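Local coordinates for protein angiotensin-converting enzyme (Anopheles gambiae, PDB 6S1Y) that probably acts as a zinc-dependent peptidase of the angiotensin-converting enzyme family, cleaving peptides in the mosquito, at residues Thr427-Leu432 / Glu574-Leu579. Residues are numbered along the deposited sequence; the frame is centred on the assembly and turned at random.
Sequences TKLVFL and EYFDPL
A break between two consecutive helices, 570-575 and 577-590, sends the ring of Phe-576 against Leu-429, near the junction of helices 414-429 and 431-447. Phe-576 is both the first residue to leave the earlier helix and the N-cap of the next, and with chi1 at -71°, its CG anti to the carbonyl carbon, the ring points at the 427-432 segment. Leu-429 CB rests over one face, 4.2 Å from the centroid of the Phe-576 ring and 18° off its normal, a CH-pi contact displaced toward the CE2-CZ rim. Leu-429 CD1 reaches 4.0 Å from Phe-576 CD2, because CG of the leucine stands anti to its own nitrogen (chi1 -178°); the leucine and phenylalanine side chains run alongside each other in opposite senses. The neighbouring Tyr-575 puts CD1 over the centre of the opposite face, 3.6 Å above the plane, so the ring is sandwiched between the two, which probably limits its rotation. In this largely helical, ACE-type fold the interface is apolar and no hydrogen bond crosses it. Lys-428 CB lies at the ring's edge, 4.4 Å from Phe-576 CZ, while its amine turns away toward a weak hydrogen bond with Tyr-501 OH. Two residues after Leu-429, Phe-431 touches the bound gamma-glutamyl ligand.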
loop_
_atom_site.group_PDB
_atom_site.type_symbol
_atom_site.label_atom_id
_atom_site.label_comp_id
_atom_site.label_asym_id
_atom_site.label_seq_id
_atom_site.Cartn_x
_atom_site.Cartn_y
_atom_site.Cartn_z
ATOM N N THR A 427 -7.423 -11.439 -4.389
ATOM C CA THR A 427 -7.433 -10.086 -3.855
ATOM C C THR A 427 -6.121 -9.774 -3.162
ATOM O O THR A 427 -5.555 -8.701 -3.359
ATOM C CB THR A 427 -8.591 -9.899 -2.855
ATOM O OG1 THR A 427 -9.845 -10.162 -3.497
ATOM C CG2 THR A 427 -8.578 -8.481 -2.285
ATOM N N LYS A 428 -5.634 -10.703 -2.337
ATOM C CA LYS A 428 -4.521 -10.444 -1.428
ATOM C C LYS A 428 -3.271 -11.259 -1.712
ATOM O O LYS A 428 -2.172 -10.719 -1.640
ATOM C CB LYS A 428 -4.952 -10.691 0.038
ATOM C CG LYS A 428 -6.242 -9.918 0.416
ATOM C CD LYS A 428 -6.376 -9.654 1.899
ATOM C CE LYS A 428 -5.341 -8.622 2.395
ATOM N NZ LYS A 428 -5.670 -7.174 2.163
ATOM N N LEU A 429 -3.384 -12.549 -2.024
ATOM C CA LEU A 429 -2.157 -13.324 -2.137
ATOM C C LEU A 429 -1.320 -12.856 -3.319
ATOM O O LEU A 429 -0.096 -12.766 -3.210
ATOM C CB LEU A 429 -2.466 -14.811 -2.246
ATOM C CG LEU A 429 -1.192 -15.641 -2.317
ATOM C CD1 LEU A 429 -0.471 -15.623 -0.983
ATOM C CD2 LEU A 429 -1.512 -17.048 -2.717
ATOM N N VAL A 430 -1.953 -12.546 -4.461
ATOM C CA VAL A 430 -1.194 -12.187 -5.649
ATOM C C VAL A 430 -0.424 -10.879 -5.488
ATOM O O VAL A 430 0.473 -10.577 -6.295
ATOM C CB VAL A 430 -2.113 -12.082 -6.884
ATOM C CG1 VAL A 430 -2.902 -13.368 -7.078
ATOM C CG2 VAL A 430 -3.034 -10.915 -6.757
ATOM N N PHE A 431 -0.760 -10.079 -4.484
ATOM C CA PHE A 431 -0.139 -8.759 -4.322
ATOM C C PHE A 431 1.291 -8.867 -3.791
ATOM O O PHE A 431 2.136 -8.015 -4.095
ATOM C CB PHE A 431 -1.048 -7.916 -3.410
ATOM C CG PHE A 431 -0.470 -6.593 -3.019
ATOM C CD1 PHE A 431 -0.567 -5.505 -3.858
ATOM C CD2 PHE A 431 0.126 -6.432 -1.790
ATOM C CE1 PHE A 431 -0.034 -4.295 -3.502
ATOM C CE2 PHE A 431 0.677 -5.218 -1.431
ATOM C CZ PHE A 431 0.594 -4.158 -2.293
ATOM N N LEU A 432 1.601 -9.900 -3.036
ATOM C CA LEU A 432 2.935 -9.990 -2.438
ATOM C C LEU A 432 4.049 -10.048 -3.467
ATOM O O LEU A 432 4.984 -9.232 -3.374
ATOM C CB LEU A 432 2.980 -11.190 -1.484
ATOM C CG LEU A 432 2.173 -10.873 -0.220
ATOM C CD1 LEU A 432 1.351 -12.021 0.212
ATOM C CD2 LEU A 432 3.103 -10.464 0.906
ATOM N N GLU A 574 -1.149 -20.380 6.638
ATOM C CA GLU A 574 -2.297 -21.069 7.236
ATOM C C GLU A 574 -3.603 -20.540 6.661
ATOM O O GLU A 574 -4.533 -21.317 6.395
ATOM C CB GLU A 574 -2.288 -20.903 8.764
ATOM C CG GLU A 574 -3.454 -21.607 9.489
ATOM C CD GLU A 574 -3.504 -21.336 11.010
ATOM O OE1 GLU A 574 -2.533 -20.779 11.583
ATOM O OE2 GLU A 574 -4.547 -21.676 11.629
ATOM N N TYR A 575 -3.695 -19.216 6.494
ATOM C CA TYR A 575 -4.924 -18.607 6.001
ATOM C C TYR A 575 -5.306 -19.176 4.645
ATOM O O TYR A 575 -6.477 -19.494 4.393
ATOM C CB TYR A 575 -4.730 -17.083 5.916
ATOM C CG TYR A 575 -5.952 -16.292 5.523
ATOM C CD1 TYR A 575 -6.267 -16.093 4.183
ATOM C CD2 TYR A 575 -6.763 -15.713 6.483
ATOM C CE1 TYR A 575 -7.375 -15.356 3.806
ATOM C CE2 TYR A 575 -7.893 -14.969 6.121
ATOM C CZ TYR A 575 -8.185 -14.795 4.768
ATOM O OH TYR A 575 -9.275 -14.075 4.372
ATOM N N PHE A 576 -4.317 -19.313 3.762
ATOM C CA PHE A 576 -4.525 -19.801 2.405
ATOM C C PHE A 576 -4.228 -21.291 2.236
ATOM O O PHE A 576 -4.088 -21.749 1.103
ATOM C CB PHE A 576 -3.659 -19.017 1.413
ATOM C CG PHE A 576 -4.117 -17.619 1.207
ATOM C CD1 PHE A 576 -5.311 -17.363 0.581
ATOM C CD2 PHE A 576 -3.369 -16.554 1.681
ATOM C CE1 PHE A 576 -5.743 -16.072 0.422
ATOM C CE2 PHE A 576 -3.810 -15.258 1.523
ATOM C CZ PHE A 576 -4.979 -15.019 0.899
ATOM N N ASP A 577 -4.124 -22.062 3.317
ATOM C CA ASP A 577 -3.823 -23.468 3.056
ATOM C C ASP A 577 -5.015 -24.189 2.428
ATOM O O ASP A 577 -4.810 -25.014 1.536
ATOM C CB ASP A 577 -3.380 -24.211 4.318
ATOM C CG ASP A 577 -2.926 -25.644 4.010
ATOM O OD1 ASP A 577 -1.836 -25.838 3.408
ATOM O OD2 ASP A 577 -3.704 -26.575 4.314
ATOM N N PRO A 578 -6.259 -23.948 2.863
ATOM C CA PRO A 578 -7.379 -24.649 2.205
ATOM C C PRO A 578 -7.472 -24.331 0.716
ATOM O O PRO A 578 -7.768 -25.219 -0.099
ATOM C CB PRO A 578 -8.612 -24.166 2.987
ATOM C CG PRO A 578 -8.068 -23.738 4.339
ATOM C CD PRO A 578 -6.700 -23.164 4.039
ATOM N N LEU A 579 -7.197 -23.087 0.328
ATOM C CA LEU A 579 -7.185 -22.756 -1.088
ATOM C C LEU A 579 -6.049 -23.485 -1.800
ATOM O O LEU A 579 -6.245 -24.056 -2.880
ATOM C CB LEU A 579 -7.050 -21.245 -1.281
ATOM C CG LEU A 579 -6.931 -20.778 -2.739
ATOM C CD1 LEU A 579 -8.238 -21.101 -3.480
ATOM C CD2 LEU A 579 -6.601 -19.283 -2.849
#